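Endoglycosidase (Bacteroides thetaiotaomicron, PDB 6Q64) probably hydrolyses O-glycosidic bonds in complex N-glycans, as a family 18 glycoside hydrolase of a gut bacterium. Local coordinates at residues S323-M335 and L348-K362. The protein carries 1 engineered substitution. Numbering follows the deposited sequence.
Sequences SGKRIGGIGTYHM and LRKALYFGNQVYPGK
I330 drives its CD1 against A351 CB, 3.5 Å away, where strand 329-333 runs almost antiparallel (170°) to helix 348-358. CG1 of I330 stands between its backbone N and carbonyl carbon (chi1 61°), which sends the longer branch into the helix; the side chains of L348 and L352 run alongside it, pointing the other way, L352 lending CD2 to I330 CG1 at 3.8 Å. Beyond the strand, the selenomethionine M335 bends at its selenium and lays CE 3.6 Å from L348 CD2. This buried, wholly apolar packing gives way to polar contacts at the other end. There R326, its chain folded at chi2 and chi3, reaches the turn that leaves the helix: NH1 donates to Y359 O at 2.7 Å, nearly straight and in the guanidinium plane, while NH2 adds a weak bond to the same oxygen. G361 CA lies over one guanidinium face, offset toward its rim, and D320 forms a salt bridge with NH2. A leucine in place of R326 would probably leave Y359 O without these donors and D320 without its mate, leaving the chain after the helix held here mainly by the backbone bond to K362 O. Farther out, R326 N donates to K362 O at 3.1 Å, but the K362 side chain merely skirts G324 O and turns into solvent, where NZ pairs with D364. The whole is the last beta-alpha unit of a TIM barrel: strand 329-333 sits between strands 72-76 and 280-285, helix 346-358 packs on its outside, and helix 311-317 closes the flank by setting I313 against I330, T332 and A351.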
loop_
_atom_site.group_PDB
_atom_site.type_symbol
_atom_site.label_atom_id
_atom_site.label_comp_id
_atom_site.label_asym_id
_atom_site.label_seq_id
_atom_site.Cartn_x
_atom_site.Cartn_y
_atom_site.Cartn_z
ATOM N N SER A 323 -5.945 19.381 -12.339
ATOM C CA SER A 323 -4.667 19.704 -13.025
ATOM C C SER A 323 -4.574 19.020 -14.381
ATOM O O SER A 323 -3.782 19.462 -15.148
ATOM C CB SER A 323 -3.501 19.328 -12.192
ATOM O OG SER A 323 -3.244 17.948 -12.278
ATOM N N GLY A 324 -5.298 17.928 -14.611
ATOM C CA GLY A 324 -5.225 17.115 -15.839
ATOM C C GLY A 324 -4.412 15.841 -15.621
ATOM O O GLY A 324 -4.356 14.993 -16.501
ATOM N N LYS A 325 -3.753 15.722 -14.493
ATOM C CA LYS A 325 -2.903 14.553 -14.208
ATOM C C LYS A 325 -3.762 13.386 -13.741
ATOM O O LYS A 325 -4.877 13.590 -13.210
ATOM C CB LYS A 325 -1.900 14.878 -13.109
ATOM C CG LYS A 325 -0.659 15.555 -13.641
ATOM C CD LYS A 325 0.212 16.078 -12.553
ATOM C CE LYS A 325 1.353 16.907 -13.083
ATOM N NZ LYS A 325 1.942 17.697 -11.984
ATOM N N ARG A 326 -3.214 12.196 -13.927
ATOM C CA ARG A 326 -3.927 10.933 -13.675
ATOM C C ARG A 326 -3.511 10.529 -12.267
ATOM O O ARG A 326 -2.312 10.709 -11.909
ATOM C CB ARG A 326 -3.625 9.934 -14.803
ATOM C CG ARG A 326 -3.990 8.486 -14.517
ATOM C CD ARG A 326 -5.472 8.281 -14.251
ATOM N NE ARG A 326 -6.352 8.783 -15.293
ATOM C CZ ARG A 326 -6.498 8.259 -16.512
ATOM N NH1 ARG A 326 -5.841 7.176 -16.898
ATOM N NH2 ARG A 326 -7.357 8.803 -17.344
ATOM N N ILE A 327 -4.486 10.078 -11.492
ATOM C CA ILE A 327 -4.262 9.529 -10.132
ATOM C C ILE A 327 -3.075 8.601 -10.240
ATOM O O ILE A 327 -2.881 8.069 -11.295
ATOM C CB ILE A 327 -5.506 8.790 -9.631
ATOM C CG1 ILE A 327 -5.446 8.551 -8.129
ATOM C CG2 ILE A 327 -5.696 7.488 -10.395
ATOM C CD1 ILE A 327 -5.529 9.782 -7.289
ATOM N N GLY A 328 -2.362 8.406 -9.155
ATOM C CA GLY A 328 -1.119 7.633 -9.125
ATOM C C GLY A 328 -1.387 6.147 -9.089
ATOM O O GLY A 328 -0.484 5.403 -9.506
ATOM N N GLY A 329 -2.529 5.748 -8.525
ATOM C CA GLY A 329 -2.942 4.349 -8.487
ATOM C C GLY A 329 -4.257 4.087 -7.777
ATOM O O GLY A 329 -4.834 4.983 -7.159
ATOM N N ILE A 330 -4.695 2.834 -7.853
ATOM C CA ILE A 330 -5.898 2.318 -7.153
ATOM C C ILE A 330 -5.516 1.026 -6.440
ATOM O O ILE A 330 -4.484 0.435 -6.802
ATOM C CB ILE A 330 -7.039 2.082 -8.148
ATOM C CG1 ILE A 330 -6.640 1.042 -9.188
ATOM C CG2 ILE A 330 -7.460 3.381 -8.808
ATOM C CD1 ILE A 330 -7.660 -0.021 -9.307
ATOM N N GLY A 331 -6.332 0.645 -5.466
ATOM C CA GLY A 331 -6.197 -0.593 -4.692
ATOM C C GLY A 331 -7.520 -1.036 -4.075
ATOM O O GLY A 331 -8.511 -0.300 -4.102
ATOM N N THR A 332 -7.514 -2.218 -3.486
ATOM C CA THR A 332 -8.692 -2.847 -2.866
ATOM C C THR A 332 -8.282 -3.302 -1.479
ATOM O O THR A 332 -7.127 -3.726 -1.312
ATOM C CB THR A 332 -9.119 -3.999 -3.759
ATOM O OG1 THR A 332 -7.867 -4.651 -3.966
ATOM C CG2 THR A 332 -9.745 -3.565 -5.069
ATOM N N TYR A 333 -9.172 -3.105 -0.515
ATOM C CA TYR A 333 -9.044 -3.629 0.868
ATOM C C TYR A 333 -9.550 -5.069 0.846
ATOM O O TYR A 333 -10.695 -5.283 0.397
ATOM C CB TYR A 333 -9.817 -2.728 1.831
ATOM C CG TYR A 333 -9.873 -3.196 3.257
ATOM C CD1 TYR A 333 -8.740 -3.239 4.048
ATOM C CD2 TYR A 333 -11.079 -3.577 3.821
ATOM C CE1 TYR A 333 -8.802 -3.666 5.368
ATOM C CE2 TYR A 333 -11.169 -3.977 5.144
ATOM C CZ TYR A 333 -10.025 -4.027 5.919
ATOM O OH TYR A 333 -10.142 -4.452 7.213
ATOM N N HIS A 334 -8.710 -6.003 1.304
ATOM C CA HIS A 334 -8.938 -7.465 1.198
ATOM C C HIS A 334 -9.083 -7.767 -0.292
ATOM O O HIS A 334 -10.151 -8.162 -0.758
ATOM C CB HIS A 334 -10.117 -7.891 2.095
ATOM C CG HIS A 334 -9.724 -8.198 3.509
ATOM N ND1 HIS A 334 -10.291 -7.558 4.595
ATOM C CD2 HIS A 334 -8.842 -9.086 4.023
ATOM C CE1 HIS A 334 -9.761 -8.020 5.709
ATOM N NE2 HIS A 334 -8.866 -8.953 5.382
HETATM N N MSE A 335 -7.996 -7.478 -1.021
HETATM C CA MSE A 335 -7.930 -7.619 -2.470
HETATM C C MSE A 335 -8.272 -9.044 -2.907
HETATM O O MSE A 335 -8.863 -9.225 -3.970
HETATM C CB MSE A 335 -6.544 -7.228 -2.996
HETATM C CG MSE A 335 -5.414 -7.617 -2.112
HETATM SE SE MSE A 335 -3.682 -7.231 -2.927
HETATM C CE MSE A 335 -3.878 -6.669 -4.773
ATOM N N LEU A 348 -10.076 -5.575 -10.007
ATOM C CA LEU A 348 -8.713 -5.010 -10.060
ATOM C C LEU A 348 -8.159 -5.069 -11.501
ATOM O O LEU A 348 -7.651 -4.046 -11.973
ATOM C CB LEU A 348 -7.830 -5.738 -9.047
ATOM C CG LEU A 348 -6.473 -5.082 -8.807
ATOM C CD1 LEU A 348 -6.626 -3.644 -8.307
ATOM C CD2 LEU A 348 -5.642 -5.906 -7.829
ATOM N N ARG A 349 -8.252 -6.199 -12.201
ATOM C CA ARG A 349 -7.628 -6.367 -13.549
ATOM C C ARG A 349 -8.261 -5.398 -14.568
ATOM O O ARG A 349 -7.542 -4.798 -15.436
ATOM C CB ARG A 349 -7.859 -7.793 -14.038
ATOM C CG ARG A 349 -6.722 -8.761 -13.773
ATOM C CD ARG A 349 -6.979 -10.033 -14.563
ATOM N NE ARG A 349 -6.649 -11.209 -13.787
ATOM C CZ ARG A 349 -5.422 -11.702 -13.657
ATOM N NH1 ARG A 349 -4.395 -11.130 -14.272
ATOM N NH2 ARG A 349 -5.225 -12.786 -12.922
ATOM N N LYS A 350 -9.583 -5.327 -14.512
ATOM C CA LYS A 350 -10.380 -4.456 -15.378
ATOM C C LYS A 350 -9.970 -3.012 -15.085
ATOM O O LYS A 350 -9.634 -2.278 -16.036
ATOM C CB LYS A 350 -11.870 -4.661 -15.105
ATOM C CG LYS A 350 -12.782 -4.240 -16.249
ATOM C CD LYS A 350 -14.209 -4.472 -15.905
ATOM C CE LYS A 350 -14.955 -5.198 -17.000
ATOM N NZ LYS A 350 -15.377 -4.230 -18.050
ATOM N N ALA A 351 -9.995 -2.631 -13.809
ATOM C CA ALA A 351 -9.685 -1.261 -13.353
ATOM C C ALA A 351 -8.345 -0.857 -13.960
ATOM O O ALA A 351 -8.331 0.122 -14.705
ATOM C CB ALA A 351 -9.684 -1.187 -11.857
ATOM N N LEU A 352 -7.288 -1.646 -13.770
ATOM C CA LEU A 352 -5.931 -1.300 -14.291
ATOM C C LEU A 352 -5.903 -1.317 -15.815
ATOM O O LEU A 352 -5.067 -0.625 -16.376
ATOM C CB LEU A 352 -4.900 -2.246 -13.692
ATOM C CG LEU A 352 -4.873 -2.156 -12.172
ATOM C CD1 LEU A 352 -3.928 -3.149 -11.559
ATOM C CD2 LEU A 352 -4.489 -0.739 -11.756
ATOM N N TYR A 353 -6.807 -2.045 -16.453
ATOM C CA TYR A 353 -6.894 -2.083 -17.924
ATOM C C TYR A 353 -7.523 -0.762 -18.368
ATOM O O TYR A 353 -7.102 -0.164 -19.382
ATOM C CB TYR A 353 -7.680 -3.315 -18.386
ATOM C CG TYR A 353 -8.107 -3.253 -19.839
ATOM C CD1 TYR A 353 -7.169 -3.358 -20.857
ATOM C CD2 TYR A 353 -9.443 -3.113 -20.192
ATOM C CE1 TYR A 353 -7.541 -3.264 -22.194
ATOM C CE2 TYR A 353 -9.827 -3.024 -21.516
ATOM C CZ TYR A 353 -8.874 -3.071 -22.522
ATOM O OH TYR A 353 -9.266 -3.017 -23.831
ATOM N N PHE A 354 -8.531 -0.315 -17.619
ATOM C CA PHE A 354 -9.233 0.980 -17.858
ATOM C C PHE A 354 -8.224 2.134 -17.620
ATOM O O PHE A 354 -7.970 2.904 -18.526
ATOM C CB PHE A 354 -10.542 1.009 -17.054
ATOM C CG PHE A 354 -11.730 0.471 -17.812
ATOM C CD1 PHE A 354 -11.687 -0.768 -18.429
ATOM C CD2 PHE A 354 -12.897 1.199 -17.934
ATOM C CE1 PHE A 354 -12.777 -1.248 -19.144
ATOM C CE2 PHE A 354 -13.976 0.724 -18.662
ATOM C CZ PHE A 354 -13.919 -0.506 -19.255
ATOM N N GLY A 355 -7.523 2.130 -16.494
ATOM C CA GLY A 355 -6.561 3.174 -16.115
ATOM C C GLY A 355 -5.371 3.302 -17.046
ATOM O O GLY A 355 -4.901 4.440 -17.234
ATOM N N ASN A 356 -4.898 2.197 -17.613
ATOM C CA ASN A 356 -3.606 2.125 -18.341
ATOM C C ASN A 356 -3.818 1.924 -19.847
ATOM O O ASN A 356 -2.876 2.189 -20.567
ATOM C CB ASN A 356 -2.721 1.051 -17.725
ATOM C CG ASN A 356 -2.243 1.473 -16.357
ATOM O OD1 ASN A 356 -1.430 2.382 -16.263
ATOM N ND2 ASN A 356 -2.771 0.876 -15.296
ATOM N N GLN A 357 -4.980 1.487 -20.339
ATOM C CA GLN A 357 -5.135 1.319 -21.807
ATOM C C GLN A 357 -6.370 2.012 -22.310
ATOM O O GLN A 357 -6.211 2.736 -23.311
ATOM C CB GLN A 357 -5.226 -0.129 -22.245
ATOM C CG GLN A 357 -3.864 -0.775 -22.149
ATOM C CD GLN A 357 -3.816 -2.261 -22.427
ATOM O OE1 GLN A 357 -4.387 -2.758 -23.427
ATOM N NE2 GLN A 357 -3.050 -2.928 -21.557
ATOM N N VAL A 358 -7.530 1.742 -21.714
ATOM C CA VAL A 358 -8.809 2.210 -22.322
ATOM C C VAL A 358 -8.773 3.746 -22.336
ATOM O O VAL A 358 -9.065 4.325 -23.369
ATOM C CB VAL A 358 -10.051 1.656 -21.596
ATOM C CG1 VAL A 358 -11.338 2.149 -22.234
ATOM C CG2 VAL A 358 -10.049 0.132 -21.526
ATOM N N TYR A 359 -8.365 4.350 -21.218
ATOM C CA TYR A 359 -8.326 5.803 -20.963
ATOM C C TYR A 359 -6.905 6.210 -20.601
ATOM O O TYR A 359 -6.590 6.465 -19.445
ATOM C CB TYR A 359 -9.257 6.163 -19.811
ATOM C CG TYR A 359 -10.713 5.902 -20.057
ATOM C CD1 TYR A 359 -11.283 4.671 -19.770
ATOM C CD2 TYR A 359 -11.545 6.906 -20.504
ATOM C CE1 TYR A 359 -12.640 4.437 -19.979
ATOM C CE2 TYR A 359 -12.894 6.682 -20.737
ATOM C CZ TYR A 359 -13.448 5.444 -20.480
ATOM O OH TYR A 359 -14.778 5.257 -20.664
ATOM N N PRO A 360 -5.984 6.270 -21.572
ATOM C CA PRO A 360 -4.594 6.589 -21.258
ATOM C C PRO A 360 -4.511 7.949 -20.548
ATOM O O PRO A 360 -5.155 8.856 -20.944
ATOM C CB PRO A 360 -3.832 6.595 -22.586
ATOM C CG PRO A 360 -4.870 6.230 -23.647
ATOM C CD PRO A 360 -6.229 6.049 -22.993
ATOM N N GLY A 361 -3.776 7.983 -19.452
ATOM C CA GLY A 361 -3.657 9.151 -18.587
ATOM C C GLY A 361 -2.501 10.035 -19.006
ATOM O O GLY A 361 -1.733 9.623 -19.868
ATOM N N LYS A 362 -2.420 11.220 -18.397
ATOM C CA LYS A 362 -1.321 12.194 -18.581
ATOM C C LYS A 362 -0.513 12.225 -17.276
ATOM O O LYS A 362 -1.123 12.217 -16.174
ATOM C CB LYS A 362 -1.965 13.503 -19.014
ATOM C CG LYS A 362 -1.002 14.618 -19.339
ATOM C CD LYS A 362 -1.504 15.982 -18.857
ATOM C CE LYS A 362 -0.504 17.105 -19.050
ATOM N NZ LYS A 362 0.326 16.903 -20.265
#